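Local coordinates for putative lipoprotein YerB (Bacillus subtilis, PDB 2PSB) that is of unknown function but is a putative membrane-anchored lipoprotein that interacts with the helicase PcrA, an association not essential for viability or UV repair, at residues N179-N191 with N296-K308. Residues are numbered along the deposited sequence; the frame is centred on the assembly and turned at random.
Sequences NESYNVRVDYGTN and NIVPDLDAASISK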
ATOM      1  N   ASN A 179      18.753 -18.309  10.011  1.00 67.01           N
ATOM      2  CA  ASN A 179      18.167 -19.140   8.967  1.00 67.55           C
ATOM      3  C   ASN A 179      16.653 -19.202   9.156  1.00 67.74           C
ATOM      4  O   ASN A 179      15.963 -18.191   8.995  1.00 69.35           O
ATOM      5  CB  ASN A 179      18.770 -20.550   9.021  1.00 66.86           C
ATOM      6  CG  ASN A 179      18.395 -21.396   7.815  1.00 66.06           C
ATOM      7  OD1 ASN A 179      18.844 -22.532   7.676  1.00 62.69           O
ATOM      8  ND2 ASN A 179      17.571 -20.840   6.936  1.00 66.44           N
ATOM      9  N   GLU A 180      16.142 -20.386   9.494  1.00 66.94           N
ATOM     10  CA  GLU A 180      14.710 -20.583   9.724  1.00 65.98           C
ATOM     11  C   GLU A 180      13.850 -20.088   8.555  1.00 64.14           C
ATOM     12  O   GLU A 180      14.352 -19.436   7.636  1.00 64.14           O
ATOM     13  CB  GLU A 180      14.295 -19.869  11.016  1.00 66.96           C
ATOM     14  CG  GLU A 180      14.886 -20.459  12.305  1.00 68.26           C
ATOM     15  CD  GLU A 180      16.403 -20.597  12.275  1.00 69.76           C
ATOM     16  OE1 GLU A 180      17.090 -19.634  11.869  1.00 70.16           O
ATOM     17  OE2 GLU A 180      16.912 -21.669  12.671  1.00 69.30           O
ATOM     18  N   SER A 181      12.555 -20.406   8.587  1.00 61.21           N
ATOM     19  CA  SER A 181      11.636 -19.980   7.528  1.00 58.20           C
ATOM     20  C   SER A 181      10.170 -20.163   7.915  1.00 57.08           C
ATOM     21  O   SER A 181       9.666 -21.286   7.964  1.00 56.59           O
ATOM     22  CB  SER A 181      11.920 -20.749   6.232  1.00 58.22           C
ATOM     23  OG  SER A 181      11.072 -20.318   5.182  1.00 56.32           O
ATOM     24  N   TYR A 182       9.493 -19.048   8.181  1.00 54.88           N
ATOM     25  CA  TYR A 182       8.082 -19.053   8.560  1.00 52.35           C
ATOM     26  C   TYR A 182       7.210 -18.331   7.532  1.00 50.92           C
ATOM     27  O   TYR A 182       7.559 -17.248   7.055  1.00 51.11           O
ATOM     28  CB  TYR A 182       7.903 -18.379   9.922  1.00 52.75           C
ATOM     29  CG  TYR A 182       8.503 -19.147  11.070  1.00 54.37           C
ATOM     30  CD1 TYR A 182       7.784 -20.158  11.700  1.00 54.28           C
ATOM     31  CD2 TYR A 182       9.798 -18.878  11.515  1.00 54.92           C
ATOM     32  CE1 TYR A 182       8.333 -20.884  12.750  1.00 55.42           C
ATOM     33  CE2 TYR A 182      10.365 -19.600  12.564  1.00 55.90           C
ATOM     34  CZ  TYR A 182       9.622 -20.603  13.177  1.00 56.18           C
ATOM     35  OH  TYR A 182      10.158 -21.331  14.213  1.00 54.73           O
ATOM     36  N   ASN A 183       6.077 -18.937   7.194  1.00 48.23           N
ATOM     37  CA  ASN A 183       5.150 -18.339   6.245  1.00 45.51           C
ATOM     38  C   ASN A 183       3.959 -17.833   7.047  1.00 44.45           C
ATOM     39  O   ASN A 183       3.755 -18.246   8.189  1.00 44.36           O
ATOM     40  CB  ASN A 183       4.690 -19.368   5.210  1.00 44.41           C
ATOM     41  CG  ASN A 183       5.841 -19.925   4.387  1.00 45.44           C
ATOM     42  OD1 ASN A 183       6.738 -19.191   3.980  1.00 43.60           O
ATOM     43  ND2 ASN A 183       5.810 -21.231   4.127  1.00 45.75           N
ATOM     44  N   VAL A 184       3.178 -16.939   6.455  1.00 42.86           N
ATOM     45  CA  VAL A 184       2.020 -16.378   7.137  1.00 42.16           C
ATOM     46  C   VAL A 184       0.801 -16.224   6.229  1.00 43.50           C
ATOM     47  O   VAL A 184       0.924 -16.027   5.019  1.00 42.11           O
ATOM     48  CB  VAL A 184       2.359 -14.995   7.753  1.00 42.42           C
ATOM     49  CG1 VAL A 184       2.864 -14.052   6.667  1.00 42.46           C
ATOM     50  CG2 VAL A 184       1.138 -14.409   8.440  1.00 42.06           C
ATOM     51  N   ARG A 185      -0.374 -16.325   6.844  1.00 43.82           N
ATOM     52  CA  ARG A 185      -1.648 -16.181   6.160  1.00 44.71           C
ATOM     53  C   ARG A 185      -2.473 -15.133   6.905  1.00 44.80           C
ATOM     54  O   ARG A 185      -2.359 -14.995   8.118  1.00 45.04           O
ATOM     55  CB  ARG A 185      -2.412 -17.512   6.146  1.00 46.31           C
ATOM     56  CG  ARG A 185      -1.856 -18.564   5.193  1.00 49.89           C
ATOM     57  CD  ARG A 185      -0.617 -19.259   5.731  1.00 53.29           C
ATOM     58  NE  ARG A 185      -0.071 -20.196   4.749  1.00 56.13           N
ATOM     59  CZ  ARG A 185       0.743 -19.854   3.755  1.00 55.16           C
ATOM     60  NH1 ARG A 185       1.182 -20.777   2.910  1.00 56.93           N
ATOM     61  NH2 ARG A 185       1.139 -18.596   3.621  1.00 54.01           N
ATOM     62  N   VAL A 186      -3.303 -14.398   6.173  1.00 44.59           N
ATOM     63  CA  VAL A 186      -4.143 -13.365   6.767  1.00 43.17           C
ATOM     64  C   VAL A 186      -5.556 -13.565   6.248  1.00 42.85           C
ATOM     65  O   VAL A 186      -5.793 -13.563   5.041  1.00 42.19           O
ATOM     66  CB  VAL A 186      -3.661 -11.945   6.369  1.00 42.89           C
ATOM     67  CG1 VAL A 186      -4.470 -10.883   7.108  1.00 42.27           C
ATOM     68  CG2 VAL A 186      -2.173 -11.800   6.668  1.00 40.72           C
ATOM     69  N   ASP A 187      -6.494 -13.759   7.163  1.00 42.63           N
ATOM     70  CA  ASP A 187      -7.876 -13.955   6.767  1.00 43.90           C
ATOM     71  C   ASP A 187      -8.717 -12.732   7.096  1.00 43.99           C
ATOM     72  O   ASP A 187      -8.869 -12.366   8.258  1.00 41.97           O
ATOM     73  CB  ASP A 187      -8.461 -15.186   7.458  1.00 45.74           C
ATOM     74  CG  ASP A 187      -9.953 -15.291   7.275  1.00 46.74           C
ATOM     75  OD1 ASP A 187     -10.424 -15.224   6.117  1.00 50.08           O
ATOM     76  OD2 ASP A 187     -10.657 -15.440   8.291  1.00 47.90           O
ATOM     77  N   TYR A 188      -9.250 -12.098   6.056  1.00 43.65           N
ATOM     78  CA  TYR A 188     -10.089 -10.917   6.224  1.00 43.98           C
ATOM     79  C   TYR A 188     -11.557 -11.294   6.120  1.00 44.79           C
ATOM     80  O   TYR A 188     -12.413 -10.600   6.651  1.00 46.47           O
ATOM     81  CB  TYR A 188      -9.777  -9.868   5.152  1.00 40.90           C
ATOM     82  CG  TYR A 188      -8.513  -9.077   5.373  1.00 36.46           C
ATOM     83  CD1 TYR A 188      -7.381  -9.288   4.584  1.00 34.03           C
ATOM     84  CD2 TYR A 188      -8.460  -8.084   6.348  1.00 33.31           C
ATOM     85  CE1 TYR A 188      -6.231  -8.511   4.755  1.00 32.09           C
ATOM     86  CE2 TYR A 188      -7.321  -7.309   6.531  1.00 29.44           C
ATOM     87  CZ  TYR A 188      -6.214  -7.519   5.735  1.00 30.33           C
ATOM     88  OH  TYR A 188      -5.121  -6.702   5.900  1.00 28.86           O
ATOM     89  N   GLY A 189     -11.842 -12.391   5.427  1.00 47.63           N
ATOM     90  CA  GLY A 189     -13.217 -12.827   5.254  1.00 50.95           C
ATOM     91  C   GLY A 189     -13.963 -13.104   6.546  1.00 53.29           C
ATOM     92  O   GLY A 189     -13.368 -13.152   7.620  1.00 52.79           O
ATOM     93  N   THR A 190     -15.277 -13.279   6.437  1.00 56.60           N
ATOM     94  CA  THR A 190     -16.118 -13.568   7.596  1.00 59.90           C
ATOM     95  C   THR A 190     -16.922 -14.858   7.392  1.00 61.48           C
ATOM     96  O   THR A 190     -16.593 -15.679   6.534  1.00 62.13           O
ATOM     97  CB  THR A 190     -17.109 -12.414   7.880  1.00 60.13           C
ATOM     98  OG1 THR A 190     -17.778 -12.655   9.125  1.00 60.56           O
ATOM     99  CG2 THR A 190     -18.151 -12.318   6.775  1.00 59.29           C
ATOM    100  N   ASN A 191     -17.979 -15.018   8.181  1.00 63.16           N
ATOM    101  CA  ASN A 191     -18.843 -16.190   8.127  1.00 64.44           C
ATOM    102  C   ASN A 191     -19.201 -16.720   6.740  1.00 64.94           C
ATOM    103  O   ASN A 191     -19.110 -17.923   6.494  1.00 65.41           O
ATOM    104  CB  ASN A 191     -20.129 -15.910   8.908  1.00 65.90           C
ATOM    105  CG  ASN A 191     -19.941 -16.053  10.405  1.00 67.17           C
ATOM    106  OD1 ASN A 191     -19.164 -15.320  11.028  1.00 65.67           O
ATOM    107  ND2 ASN A 191     -20.651 -17.007  10.992  1.00 67.83           N
ATOM    108  N   ASN A 296       0.090  -5.122   6.075  1.00 27.53           N
ATOM    109  CA  ASN A 296      -1.278  -5.601   6.191  1.00 27.84           C
ATOM    110  C   ASN A 296      -1.908  -5.110   7.468  1.00 27.20           C
ATOM    111  O   ASN A 296      -1.508  -5.516   8.557  1.00 28.65           O
ATOM    112  CB  ASN A 296      -1.319  -7.121   6.196  1.00 27.72           C
ATOM    113  CG  ASN A 296      -1.474  -7.687   4.831  1.00 25.28           C
ATOM    114  OD1 ASN A 296      -2.580  -7.740   4.295  1.00 24.03           O
ATOM    115  ND2 ASN A 296      -0.373  -8.102   4.240  1.00 22.30           N
ATOM    116  N   ILE A 297      -2.885  -4.226   7.348  1.00 25.28           N
ATOM    117  CA  ILE A 297      -3.555  -3.733   8.532  1.00 24.08           C
ATOM    118  C   ILE A 297      -4.752  -4.644   8.818  1.00 25.94           C
ATOM    119  O   ILE A 297      -5.563  -4.941   7.931  1.00 23.68           O
ATOM    120  CB  ILE A 297      -4.001  -2.276   8.336  1.00 22.94           C
ATOM    121  CG1 ILE A 297      -2.763  -1.369   8.360  1.00 18.98           C
ATOM    122  CG2 ILE A 297      -5.011  -1.870   9.431  1.00 21.10           C
ATOM    123  CD1 ILE A 297      -2.979   0.007   7.726  1.00 18.97           C
ATOM    124  N   VAL A 298      -4.837  -5.103  10.060  1.00 27.28           N
ATOM    125  CA  VAL A 298      -5.922  -5.988  10.478  1.00 29.53           C
ATOM    126  C   VAL A 298      -6.569  -5.482  11.761  1.00 31.20           C
ATOM    127  O   VAL A 298      -5.914  -4.846  12.580  1.00 31.27           O
ATOM    128  CB  VAL A 298      -5.393  -7.430  10.755  1.00 28.96           C
ATOM    129  CG1 VAL A 298      -4.598  -7.931   9.564  1.00 27.50           C
ATOM    130  CG2 VAL A 298      -4.536  -7.440  12.018  1.00 25.86           C
ATOM    131  N   PRO A 299      -7.873  -5.739  11.942  1.00 32.95           N
ATOM    132  CA  PRO A 299      -8.540  -5.289  13.169  1.00 36.27           C
ATOM    133  C   PRO A 299      -8.293  -6.248  14.342  1.00 37.23           C
ATOM    134  O   PRO A 299      -8.635  -5.945  15.477  1.00 37.91           O
ATOM    135  CB  PRO A 299     -10.011  -5.210  12.761  1.00 37.27           C
ATOM    136  CG  PRO A 299     -10.123  -6.251  11.694  1.00 37.54           C
ATOM    137  CD  PRO A 299      -8.854  -6.083  10.902  1.00 33.86           C
ATOM    138  N   ASP A 300      -7.686  -7.399  14.059  1.00 40.32           N
ATOM    139  CA  ASP A 300      -7.383  -8.389  15.089  1.00 42.27           C
ATOM    140  C   ASP A 300      -6.169  -9.221  14.693  1.00 44.69           C
ATOM    141  O   ASP A 300      -6.207  -9.988  13.733  1.00 44.48           O
ATOM    142  CB  ASP A 300      -8.585  -9.312  15.318  1.00 44.31           C
ATOM    143  CG  ASP A 300      -8.353 -10.317  16.440  1.00 46.15           C
ATOM    144  OD1 ASP A 300      -9.268 -11.116  16.707  1.00 46.75           O
ATOM    145  OD2 ASP A 300      -7.266 -10.318  17.053  1.00 48.03           O
ATOM    146  N   LEU A 301      -5.092  -9.066  15.453  1.00 47.85           N
ATOM    147  CA  LEU A 301      -3.847  -9.781  15.200  1.00 50.40           C
ATOM    148  C   LEU A 301      -4.098 -11.286  15.110  1.00 52.02           C
ATOM    149  O   LEU A 301      -3.216 -12.055  14.732  1.00 53.85           O
ATOM    150  CB  LEU A 301      -2.847  -9.459  16.318  1.00 49.69           C
ATOM    151  CG  LEU A 301      -1.352  -9.426  15.994  1.00 50.88           C
ATOM    152  CD1 LEU A 301      -0.823 -10.835  15.911  1.00 53.69           C
ATOM    153  CD2 LEU A 301      -1.114  -8.671  14.690  1.00 50.68           C
ATOM    154  N   ASP A 302      -5.315 -11.695  15.449  1.00 53.10           N
ATOM    155  CA  ASP A 302      -5.701 -13.099  15.418  1.00 55.11           C
ATOM    156  C   ASP A 302      -5.942 -13.550  13.982  1.00 55.56           C
ATOM    157  O   ASP A 302      -5.924 -14.743  13.681  1.00 55.90           O
ATOM    158  CB  ASP A 302      -6.976 -13.304  16.240  1.00 56.95           C
ATOM    159  CG  ASP A 302      -6.942 -14.574  17.067  1.00 59.02           C
ATOM    160  OD1 ASP A 302      -8.022 -14.990  17.543  1.00 61.80           O
ATOM    161  OD2 ASP A 302      -5.844 -15.148  17.248  1.00 57.01           O
ATOM    162  N   ALA A 303      -6.175 -12.584  13.098  1.00 56.02           N
ATOM    163  CA  ALA A 303      -6.417 -12.874  11.691  1.00 54.75           C
ATOM    164  C   ALA A 303      -5.183 -13.476  11.039  1.00 54.47           C
ATOM    165  O   ALA A 303      -5.276 -14.101   9.989  1.00 54.99           O
ATOM    166  CB  ALA A 303      -6.820 -11.610  10.966  1.00 54.99           C
ATOM    167  N   ALA A 304      -4.028 -13.285  11.666  1.00 54.86           N
ATOM    168  CA  ALA A 304      -2.775 -13.811  11.139  1.00 55.62           C
ATOM    169  C   ALA A 304      -2.439 -15.167  11.755  1.00 56.18           C
ATOM    170  O   ALA A 304      -2.782 -15.439  12.907  1.00 56.25           O
ATOM    171  CB  ALA A 304      -1.645 -12.824  11.405  1.00 56.43           C
ATOM    172  N   SER A 305      -1.762 -16.010  10.980  1.00 56.80           N
ATOM    173  CA  SER A 305      -1.370 -17.342  11.425  1.00 57.71           C
ATOM    174  C   SER A 305      -0.088 -17.768  10.718  1.00 59.32           C
ATOM    175  O   SER A 305      -0.053 -17.885   9.494  1.00 60.17           O
ATOM    176  CB  SER A 305      -2.484 -18.343  11.119  1.00 57.29           C
ATOM    177  OG  SER A 305      -3.698 -17.948  11.737  1.00 56.54           O
ATOM    178  N   ILE A 306       0.967 -17.992  11.493  1.00 60.81           N
ATOM    179  CA  ILE A 306       2.251 -18.393  10.936  1.00 62.63           C
ATOM    180  C   ILE A 306       2.299 -19.895  10.693  1.00 63.27           C
ATOM    181  O   ILE A 306       1.448 -20.635  11.178  1.00 63.58           O
ATOM    182  CB  ILE A 306       3.410 -18.010  11.879  1.00 62.82           C
ATOM    183  CG1 ILE A 306       3.255 -18.726  13.221  1.00 64.46           C
ATOM    184  CG2 ILE A 306       3.408 -16.516  12.113  1.00 64.18           C
ATOM    185  CD1 ILE A 306       4.419 -18.499  14.178  1.00 65.13           C
ATOM    186  N   SER A 307       3.301 -20.334   9.938  1.00 64.63           N
ATOM    187  CA  SER A 307       3.480 -21.749   9.622  1.00 65.80           C
ATOM    188  C   SER A 307       4.914 -22.022   9.180  1.00 65.47           C
ATOM    189  O   SER A 307       5.542 -21.185   8.534  1.00 65.14           O
ATOM    190  CB  SER A 307       2.520 -22.177   8.508  1.00 66.71           C
ATOM    191  OG  SER A 307       1.171 -22.004   8.900  1.00 67.49           O
ATOM    192  N   LYS A 308       5.427 -23.198   9.527  1.00 66.20           N
ATOM    193  CA  LYS A 308       6.787 -23.575   9.154  1.00 66.75           C
ATOM    194  C   LYS A 308       6.795 -24.185   7.752  1.00 66.39           C
ATOM    195  O   LYS A 308       5.707 -24.564   7.274  1.00 66.04           O
ATOM    196  CB  LYS A 308       7.354 -24.579  10.167  1.00 67.03           C
ATOM    197  CG  LYS A 308       8.793 -25.006   9.893  1.00 68.26           C
ATOM    198  CD  LYS A 308       9.280 -26.068  10.875  1.00 68.68           C
ATOM    199  CE  LYS A 308       9.323 -25.538  12.298  1.00 68.82           C
ATOM    200  NZ  LYS A 308       9.887 -26.538  13.242  1.00 68.00           N
TER
HETATM  201  O   HOH W   1      -1.000 -22.243   6.348  1.00 62.71           O
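N183 and S307 begin an antiparallel pairing that makes strand 304-307 the outermost of six antiparallel strands, beside strand 183-187. Backbone bonds carry it: N183 N gives a nearly straight bond (170°) to S307 O at 2.7 Å, and S307 N returns one to N183 O. R185 and S305 exchange a longer pair, and D187 N reaches A303 O at 3.1 Å.

Apolar contacts lie on the face of V184, V186, A304 and I306, where beta-branched V184, V186 and I306 suit extended backbone and small A304 fits beside V184 CG2. V186 CG1, anti to the backbone N (chi1 -175°), meets V298 CG1 at 3.8 Å.

Polar side chains occupy the other face. R185 bends at chi2 (78°), folding back so that N183 CB sits over one guanidinium face, toward its rim; NH2 donates to V184 O, in the guanidinium plane but from above the carbonyl plane, while NE holds a water that reaches S307 OG weakly. N183 OD1 accepts from Y201 N of neighbouring strand 196-202.

Buried Y188 is long enough to bring a donor to I297 O (OH to O 2.7 Å), which lies at the ring's edge, in plane; the hydroxyl stands above the carbonyl plane. Y188 and V186 thus link this edge to strand 293-298. Because main-chain bonds hold the strands together, side chains can divide the faces, apolar toward I233 and F260, polar on the other.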